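Local coordinates for protein rhamnosidase B (Bacillus sp., PDB 2OKX) that hydrolyses alpha-L-rhamnosides, releasing rhamnose from the ends of glycosides, as a glycoside hydrolase of family 78, at residues P142-C146 with H310-S314; V240-V246 with V303-D309; T339-F343 with H361-L367. All coordinates share one frame; numbering follows the deposited sequence.

Contact 1 (P142-C146 with H310-S314); sequences PRMAC and HGGSS
The backbone from Pro142 to Cys146 runs nearly opposite to that from His310 to Ser313, the two runs differing in direction by 165°. They come very close: Cys146 CA is 3.8 Å from Gly311 CA, and Ala145 CA lies 4.0 Å from Gly312 CA. Two glycines make this approach possible, with no side chain between the backbones and with positive phi angles that suit glycine. Ser313 OG donates to Arg143 O over 2.9 Å, in the carbonyl plane and on a lone pair. Waters add further bridges: one beside that bond, between Arg143 N and Ser313 OG, one between Cys146 N and Gly311 O, and one that donates to both Cys146 O and His310 O. Cys146 turns its CB onto Gly311 O at 3.2 Å; its SG, standing between the backbone N and the carbonyl carbon (chi1 65°), comes within 3.9 Å of His310 CB. Arg143 lays CG against Gly312 CA, and its guanidinium bonds on to Gln148 O. The contact thus joins the loop between strands 130-133 and 153-155, in the N-terminal family region, to the short link between strands 297-309 and 314-320 of the D2 region.

Contact 2 (V240-V246 with V303-D309); sequences VSYCGYV and VDITSSD
Val240-Val246 and Val303-Asp309 pair as antiparallel strands in domain D2, which belongs to the galactose-binding-domain-like clan. The register holds from Val240 opposite Asp309 to Val246 opposite Val303, although both strands become irregular around Gly244 and Ile305. The tight part lies on the face carrying Tyr242, Val246 and Val303. There Val246 CG2 packs 3.7 Å from Ile305 CG2, while Ile305 CD1 reaches toward Tyr242 CE2, the ring and the isoleucine crossing at about a right angle; helix 225-229 lies against Tyr242 and Val246. At the irregular centre, Ile305 N donates to Gly244 O. Thr306 OG1 is held from two directions: it gives its proton to Asp304 OD2 and accepts from Gly244 N at 3.1 Å. The same OD2 accepts from Thr306 N, closing an Asx turn, while OD1 of Asp304 is bonded to Ser269. The looser face is the one bearing Ser241 and Ser308. Ser308 is exposed, and the two serines touch lightly, Ser241 OG 3.5 Å from Ser308 CA. At the strand end the bond pair is uneven: Val240 N to Asp309 O is a weak 3.4 Å, Asp309 N to Val240 O short and straight at 2.8 Å. Tyr242, with CG between its backbone N and carbonyl carbon (chi1 45°), brings one face of its ring to Ser307 O, which lies over the ring centre. From there Tyr242 OH donates to the anti lone pair of Asp309 OD2 at 2.6 Å, and Asp309 OD1 forms a salt bridge with Arg267.

Contact 3 (T339-F343 with H361-L367); sequences TIGTF and HPDYRAL
Phe343 sets CG opposite its carbonyl carbon (chi1 -59°), sending the ring against the start of helix 362-370, and His361 swings its imidazole away from its own backbone N (chi1 -168°) to meet it. Phe343 CD2 then sits over a face of the His361 ring, 3.6 Å from ND1, the two planes inclined at 53°. Tyr364 joins from the helix: its CB lies over one face of the Phe343 ring in a CH-pi contact, 3.9 Å from the centroid, while Gly341 CA lies on the opposite face. Phe343, His361 and Tyr364 thus form an aromatic cluster between the 339-343 segment and the helix N-terminus. His361 is also the N-cap. Its ND1 accepts from Asp363 N over 3.1 Å, close to the ring plane, which fixes the rotation of the imidazole under Phe343. Further along the helix, Leu367 and Ile340 meet tip to tip, CD2 to CG2 at a tight 3.3 Å, and Leu367 CD2 also reaches the edge of the phenyl ring, 4.1 Å from CZ. Trp383 packs against the rings of both Phe343 and His361, and its NE1 bonds to Asp363 OD2.

Contacts 2 and 3 are buried and share a sheet, since strands 240-252 and 338-340 are neighbours in it. Their centres are about 10 Å apart, and Tyr364 bridges them: its OH bonds to Asp304 OD1, its backbone O accepts from Tyr245 OH, and its ring packs on Cys243 SG. Contact 2 rests mainly on backbone bonds, with a few side-chain hydrogen bonds, whereas contact 3, segment 339-343 against helix, relies on aromatic and aliphatic packing. Contact 1 is only partly buried, water-bridged and made of loops. Its second segment, 310-314, continues directly from 303-309; because 142-146 comes before both segments of contact 2, that contact is nested inside the loop closed by contact 1.

Contact 1 (P142-C146 with H310-S314)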
loop_
_atom_site.group_PDB
_atom_site.type_symbol
_atom_site.label_atom_id
_atom_site.label_comp_id
_atom_site.label_asym_id
_atom_site.label_seq_id
_atom_site.Cartn_x
_atom_site.Cartn_y
_atom_site.Cartn_z
ATOM N N PRO A 142 11.459 -14.266 1.723
ATOM C CA PRO A 142 10.428 -13.953 0.727
ATOM C C PRO A 142 10.258 -12.495 0.315
ATOM O O PRO A 142 10.364 -11.580 1.136
ATOM C CB PRO A 142 9.147 -14.497 1.366
ATOM C CG PRO A 142 9.636 -15.571 2.284
ATOM C CD PRO A 142 10.856 -14.933 2.891
ATOM N N ARG A 143 9.998 -12.291 -0.974
ATOM C CA ARG A 143 9.723 -10.960 -1.482
ATOM C C ARG A 143 8.341 -10.744 -0.872
ATOM O O ARG A 143 7.490 -11.634 -0.924
ATOM C CB ARG A 143 9.640 -10.972 -3.013
ATOM C CG ARG A 143 9.209 -9.648 -3.634
ATOM C CD ARG A 143 10.241 -8.549 -3.434
ATOM N NE ARG A 143 9.680 -7.241 -3.767
ATOM C CZ ARG A 143 9.432 -6.812 -5.001
ATOM N NH1 ARG A 143 9.705 -7.577 -6.051
ATOM N NH2 ARG A 143 8.874 -5.622 -5.186
ATOM N N MET A 144 8.121 -9.581 -0.279
ATOM C CA MET A 144 6.847 -9.295 0.373
ATOM C C MET A 144 5.667 -9.217 -0.589
ATOM O O MET A 144 4.644 -9.870 -0.382
ATOM C CB MET A 144 6.961 -7.993 1.157
ATOM C CG MET A 144 5.821 -7.727 2.125
ATOM S SD MET A 144 6.299 -6.387 3.222
ATOM C CE MET A 144 4.675 -5.825 3.835
ATOM N N ALA A 145 5.815 -8.416 -1.636
ATOM C CA ALA A 145 4.760 -8.240 -2.626
ATOM C C ALA A 145 5.349 -7.537 -3.835
ATOM O O ALA A 145 6.436 -6.956 -3.753
ATOM C CB ALA A 145 3.624 -7.397 -2.034
ATOM N N CYS A 146 4.637 -7.571 -4.954
ATOM C CA CYS A 146 5.142 -6.909 -6.150
ATOM C C CYS A 146 5.338 -5.421 -5.883
ATOM O O CYS A 146 6.180 -4.778 -6.510
ATOM C CB CYS A 146 4.186 -7.113 -7.334
ATOM S SG CYS A 146 2.537 -6.363 -7.166
ATOM N N HIS A 310 3.633 -9.869 -11.685
ATOM C CA HIS A 310 4.005 -8.495 -11.366
ATOM C C HIS A 310 5.113 -8.492 -10.316
ATOM O O HIS A 310 5.873 -7.531 -10.190
ATOM C CB HIS A 310 2.795 -7.723 -10.832
ATOM C CG HIS A 310 2.805 -6.268 -11.183
ATOM N ND1 HIS A 310 3.970 -5.552 -11.368
ATOM C CD2 HIS A 310 1.792 -5.392 -11.381
ATOM C CE1 HIS A 310 3.672 -4.300 -11.666
ATOM N NE2 HIS A 310 2.358 -4.176 -11.680
ATOM N N GLY A 311 5.200 -9.581 -9.563
ATOM C CA GLY A 311 6.209 -9.675 -8.526
ATOM C C GLY A 311 5.607 -10.234 -7.252
ATOM O O GLY A 311 4.382 -10.325 -7.118
ATOM N N GLY A 312 6.462 -10.606 -6.308
ATOM C CA GLY A 312 5.969 -11.182 -5.070
ATOM C C GLY A 312 6.294 -12.663 -5.063
ATOM O O GLY A 312 6.691 -13.216 -6.088
ATOM N N SER A 313 6.112 -13.314 -3.922
ATOM C CA SER A 313 6.425 -14.730 -3.804
ATOM C C SER A 313 5.364 -15.686 -4.334
ATOM O O SER A 313 4.164 -15.434 -4.220
ATOM C CB SER A 313 6.703 -15.077 -2.336
ATOM O OG SER A 313 7.795 -14.330 -1.835
ATOM N N SER A 314 5.833 -16.780 -4.930
ATOM C CA SER A 314 4.971 -17.847 -5.428
ATOM C C SER A 314 5.221 -18.938 -4.387
ATOM O O SER A 314 6.338 -19.061 -3.882
ATOM C CB SER A 314 5.418 -18.305 -6.820
ATOM O OG SER A 314 5.242 -17.262 -7.773
HETATM O O HOH W 1 10.285 -14.408 -2.967
HETATM O O HOH W 2 4.576 -12.189 -1.746
HETATM O O HOH W 3 2.263 -9.413 -4.877
HETATM O O HOH W 4 7.198 -5.318 -9.000
#

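Contact 2 (V240-V246 with V303-D309)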
loop_
_atom_site.group_PDB
_atom_site.type_symbol
_atom_site.label_atom_id
_atom_site.label_comp_id
_atom_site.label_asym_id
_atom_site.label_seq_id
_atom_site.Cartn_x
_atom_site.Cartn_y
_atom_site.Cartn_z
ATOM N N VAL A 240 5.808 -8.642 -16.001
ATOM C CA VAL A 240 6.521 -9.388 -17.033
ATOM C C VAL A 240 5.786 -10.708 -17.156
ATOM O O VAL A 240 5.070 -11.114 -16.242
ATOM C CB VAL A 240 8.003 -9.688 -16.669
ATOM C CG1 VAL A 240 8.753 -8.399 -16.412
ATOM C CG2 VAL A 240 8.079 -10.614 -15.466
ATOM N N SER A 241 5.933 -11.365 -18.297
ATOM C CA SER A 241 5.306 -12.662 -18.488
ATOM C C SER A 241 6.414 -13.625 -18.873
ATOM O O SER A 241 7.378 -13.239 -19.537
ATOM C CB SER A 241 4.253 -12.602 -19.593
ATOM O OG SER A 241 3.149 -11.802 -19.202
ATOM N N TYR A 242 6.301 -14.864 -18.420
ATOM C CA TYR A 242 7.293 -15.870 -18.751
ATOM C C TYR A 242 6.614 -17.188 -19.040
ATOM O O TYR A 242 5.505 -17.450 -18.575
ATOM C CB TYR A 242 8.327 -16.043 -17.624
ATOM C CG TYR A 242 7.759 -16.106 -16.224
ATOM C CD1 TYR A 242 7.840 -15.003 -15.369
ATOM C CD2 TYR A 242 7.133 -17.262 -15.753
ATOM C CE1 TYR A 242 7.310 -15.050 -14.076
ATOM C CE2 TYR A 242 6.600 -17.317 -14.466
ATOM C CZ TYR A 242 6.691 -16.205 -13.635
ATOM O OH TYR A 242 6.154 -16.254 -12.365
ATOM N N CYS A 243 7.293 -18.013 -19.826
ATOM C CA CYS A 243 6.785 -19.316 -20.211
ATOM C C CYS A 243 7.778 -20.367 -19.729
ATOM O O CYS A 243 8.966 -20.284 -20.026
ATOM C CB CYS A 243 6.656 -19.382 -21.733
ATOM S SG CYS A 243 6.070 -20.961 -22.364
ATOM N N GLY A 244 7.294 -21.348 -18.978
ATOM C CA GLY A 244 8.181 -22.379 -18.478
ATOM C C GLY A 244 7.574 -23.186 -17.351
ATOM O O GLY A 244 6.378 -23.076 -17.066
ATOM N N TYR A 245 8.402 -24.002 -16.706
ATOM C CA TYR A 245 7.940 -24.845 -15.608
ATOM C C TYR A 245 8.887 -24.818 -14.423
ATOM O O TYR A 245 10.010 -24.323 -14.507
ATOM C CB TYR A 245 7.849 -26.316 -16.030
ATOM C CG TYR A 245 7.068 -26.619 -17.280
ATOM C CD1 TYR A 245 7.629 -26.431 -18.542
ATOM C CD2 TYR A 245 5.773 -27.126 -17.200
ATOM C CE1 TYR A 245 6.914 -26.747 -19.698
ATOM C CE2 TYR A 245 5.052 -27.443 -18.344
ATOM C CZ TYR A 245 5.627 -27.251 -19.587
ATOM O OH TYR A 245 4.902 -27.557 -20.713
ATOM N N VAL A 246 8.407 -25.360 -13.313
ATOM C CA VAL A 246 9.219 -25.522 -12.121
ATOM C C VAL A 246 9.324 -27.036 -12.087
ATOM O O VAL A 246 8.323 -27.725 -12.286
ATOM C CB VAL A 246 8.511 -25.048 -10.837
ATOM C CG1 VAL A 246 9.206 -25.653 -9.615
ATOM C CG2 VAL A 246 8.556 -23.532 -10.753
ATOM N N VAL A 303 5.505 -28.387 -12.776
ATOM C CA VAL A 303 4.443 -27.413 -12.550
ATOM C C VAL A 303 4.546 -26.315 -13.597
ATOM O O VAL A 303 5.561 -25.629 -13.684
ATOM C CB VAL A 303 4.559 -26.769 -11.146
ATOM C CG1 VAL A 303 3.425 -25.763 -10.938
ATOM C CG2 VAL A 303 4.523 -27.848 -10.066
ATOM N N ASP A 304 3.507 -26.159 -14.404
ATOM C CA ASP A 304 3.515 -25.118 -15.427
ATOM C C ASP A 304 3.307 -23.782 -14.727
ATOM O O ASP A 304 2.322 -23.607 -14.012
ATOM C CB ASP A 304 2.392 -25.354 -16.442
ATOM C CG ASP A 304 2.429 -24.366 -17.599
ATOM O OD1 ASP A 304 1.587 -24.492 -18.506
ATOM O OD2 ASP A 304 3.297 -23.469 -17.603
ATOM N N ILE A 305 4.237 -22.851 -14.921
ATOM C CA ILE A 305 4.144 -21.534 -14.294
ATOM C C ILE A 305 3.989 -20.413 -15.319
ATOM O O ILE A 305 4.110 -19.234 -14.981
ATOM C CB ILE A 305 5.388 -21.233 -13.426
ATOM C CG1 ILE A 305 6.656 -21.338 -14.277
ATOM C CG2 ILE A 305 5.436 -22.189 -12.239
ATOM C CD1 ILE A 305 7.934 -20.980 -13.535
ATOM N N THR A 306 3.718 -20.788 -16.567
ATOM C CA THR A 306 3.543 -19.824 -17.653
ATOM C C THR A 306 2.454 -18.831 -17.266
ATOM O O THR A 306 1.302 -19.216 -17.064
ATOM C CB THR A 306 3.138 -20.533 -18.952
ATOM O OG1 THR A 306 4.165 -21.464 -19.318
ATOM C CG2 THR A 306 2.946 -19.526 -20.079
ATOM N N SER A 307 2.820 -17.556 -17.171
ATOM C CA SER A 307 1.860 -16.538 -16.764
ATOM C C SER A 307 2.468 -15.147 -16.692
ATOM O O SER A 307 3.625 -14.928 -17.041
ATOM C CB SER A 307 1.339 -16.877 -15.371
ATOM O OG SER A 307 2.423 -16.882 -14.449
ATOM N N SER A 308 1.656 -14.211 -16.218
ATOM C CA SER A 308 2.080 -12.838 -16.011
ATOM C C SER A 308 2.428 -12.793 -14.528
ATOM O O SER A 308 1.724 -13.380 -13.712
ATOM C CB SER A 308 0.932 -11.869 -16.301
ATOM O OG SER A 308 1.342 -10.532 -16.068
ATOM N N ASP A 309 3.509 -12.110 -14.177
ATOM C CA ASP A 309 3.927 -12.021 -12.783
ATOM C C ASP A 309 4.389 -10.597 -12.498
ATOM O O ASP A 309 5.419 -10.159 -13.010
ATOM C CB ASP A 309 5.080 -13.003 -12.523
ATOM C CG ASP A 309 5.325 -13.252 -11.038
ATOM O OD1 ASP A 309 4.934 -12.406 -10.211
ATOM O OD2 ASP A 309 5.925 -14.293 -10.700
#

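Contact 3 (T339-F343 with H361-L367)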
loop_
_atom_site.group_PDB
_atom_site.type_symbol
_atom_site.label_atom_id
_atom_site.label_comp_id
_atom_site.label_asym_id
_atom_site.label_seq_id
_atom_site.Cartn_x
_atom_site.Cartn_y
_atom_site.Cartn_z
ATOM N N THR A 339 14.138 -24.735 -12.867
ATOM C CA THR A 339 13.107 -24.184 -13.727
ATOM C C THR A 339 13.464 -24.537 -15.161
ATOM O O THR A 339 14.639 -24.661 -15.503
ATOM C CB THR A 339 12.976 -22.654 -13.571
ATOM O OG1 THR A 339 14.234 -22.026 -13.834
ATOM C CG2 THR A 339 12.524 -22.311 -12.160
ATOM N N ILE A 340 12.442 -24.727 -15.986
ATOM C CA ILE A 340 12.637 -25.072 -17.387
ATOM C C ILE A 340 12.132 -23.917 -18.243
ATOM O O ILE A 340 10.940 -23.608 -18.242
ATOM C CB ILE A 340 11.865 -26.352 -17.744
ATOM C CG1 ILE A 340 12.186 -27.446 -16.724
ATOM C CG2 ILE A 340 12.248 -26.813 -19.146
ATOM C CD1 ILE A 340 11.424 -28.738 -16.939
ATOM N N GLY A 341 13.051 -23.286 -18.968
ATOM C CA GLY A 341 12.712 -22.151 -19.806
ATOM C C GLY A 341 13.933 -21.253 -19.868
ATOM O O GLY A 341 15.049 -21.734 -19.663
ATOM N N THR A 342 13.758 -19.961 -20.126
ATOM C CA THR A 342 12.458 -19.341 -20.352
ATOM C C THR A 342 12.149 -19.384 -21.851
ATOM O O THR A 342 12.805 -18.708 -22.638
ATOM C CB THR A 342 12.493 -17.882 -19.867
ATOM O OG1 THR A 342 13.003 -17.849 -18.526
ATOM C CG2 THR A 342 11.104 -17.264 -19.902
ATOM N N PHE A 343 11.148 -20.171 -22.235
ATOM C CA PHE A 343 10.790 -20.325 -23.640
ATOM C C PHE A 343 10.447 -19.021 -24.346
ATOM O O PHE A 343 10.792 -18.834 -25.509
ATOM C CB PHE A 343 9.644 -21.330 -23.787
ATOM C CG PHE A 343 9.974 -22.698 -23.250
ATOM C CD1 PHE A 343 9.560 -23.082 -21.977
ATOM C CD2 PHE A 343 10.736 -23.587 -24.003
ATOM C CE1 PHE A 343 9.902 -24.332 -21.459
ATOM C CE2 PHE A 343 11.085 -24.839 -23.496
ATOM C CZ PHE A 343 10.666 -25.213 -22.221
ATOM N N HIS A 361 5.838 -22.272 -28.116
ATOM C CA HIS A 361 7.159 -22.859 -28.314
ATOM C C HIS A 361 7.039 -24.383 -28.325
ATOM O O HIS A 361 6.503 -24.980 -27.392
ATOM C CB HIS A 361 8.118 -22.410 -27.215
ATOM C CG HIS A 361 9.549 -22.742 -27.499
ATOM N ND1 HIS A 361 10.023 -24.035 -27.511
ATOM C CD2 HIS A 361 10.602 -21.951 -27.811
ATOM C CE1 HIS A 361 11.308 -24.027 -27.817
ATOM N NE2 HIS A 361 11.684 -22.775 -28.003
ATOM N N PRO A 362 7.544 -25.034 -29.388
ATOM C CA PRO A 362 7.492 -26.494 -29.542
ATOM C C PRO A 362 7.950 -27.331 -28.348
ATOM O O PRO A 362 7.320 -28.338 -28.016
ATOM C CB PRO A 362 8.336 -26.741 -30.795
ATOM C CG PRO A 362 9.298 -25.587 -30.793
ATOM C CD PRO A 362 8.402 -24.433 -30.426
ATOM N N ASP A 363 9.038 -26.931 -27.706
ATOM C CA ASP A 363 9.522 -27.690 -26.563
ATOM C C ASP A 363 8.598 -27.514 -25.364
ATOM O O ASP A 363 8.346 -28.461 -24.619
ATOM C CB ASP A 363 10.953 -27.278 -26.218
ATOM C CG ASP A 363 11.940 -27.667 -27.303
ATOM O OD1 ASP A 363 11.812 -28.788 -27.839
ATOM O OD2 ASP A 363 12.843 -26.865 -27.617
ATOM N N TYR A 364 8.082 -26.304 -25.186
ATOM C CA TYR A 364 7.171 -26.040 -24.083
ATOM C C TYR A 364 5.930 -26.918 -24.210
ATOM O O TYR A 364 5.451 -27.474 -23.224
ATOM C CB TYR A 364 6.766 -24.561 -24.071
ATOM C CG TYR A 364 5.548 -24.264 -23.219
ATOM C CD1 TYR A 364 4.335 -23.896 -23.805
ATOM C CD2 TYR A 364 5.603 -24.365 -21.828
ATOM C CE1 TYR A 364 3.205 -23.636 -23.029
ATOM C CE2 TYR A 364 4.480 -24.109 -21.042
ATOM C CZ TYR A 364 3.286 -23.746 -21.647
ATOM O OH TYR A 364 2.178 -23.493 -20.871
ATOM N N ARG A 365 5.427 -27.057 -25.433
ATOM C CA ARG A 365 4.227 -27.853 -25.690
ATOM C C ARG A 365 4.406 -29.366 -25.594
ATOM O O ARG A 365 3.488 -30.080 -25.194
ATOM C CB ARG A 365 3.661 -27.509 -27.071
ATOM C CG ARG A 365 3.078 -26.112 -27.178
ATOM C CD ARG A 365 1.837 -25.963 -26.316
ATOM N NE ARG A 365 1.269 -24.620 -26.410
ATOM C CZ ARG A 365 0.141 -24.240 -25.820
ATOM N NH1 ARG A 365 -0.550 -25.103 -25.087
ATOM N NH2 ARG A 365 -0.301 -22.997 -25.966
ATOM N N ALA A 366 5.580 -29.858 -25.965
ATOM C CA ALA A 366 5.836 -31.295 -25.933
ATOM C C ALA A 366 6.393 -31.782 -24.602
ATOM O O ALA A 366 6.016 -32.845 -24.113
ATOM C CB ALA A 366 6.799 -31.669 -27.056
ATOM N N LEU A 367 7.285 -30.985 -24.024
ATOM C CA LEU A 367 7.963 -31.312 -22.774
ATOM C C LEU A 367 7.219 -32.105 -21.703
ATOM O O LEU A 367 7.675 -33.177 -21.296
ATOM C CB LEU A 367 8.536 -30.038 -22.151
ATOM C CG LEU A 367 9.383 -30.202 -20.889
ATOM C CD1 LEU A 367 10.312 -31.393 -21.014
ATOM C CD2 LEU A 367 10.175 -28.928 -20.666
#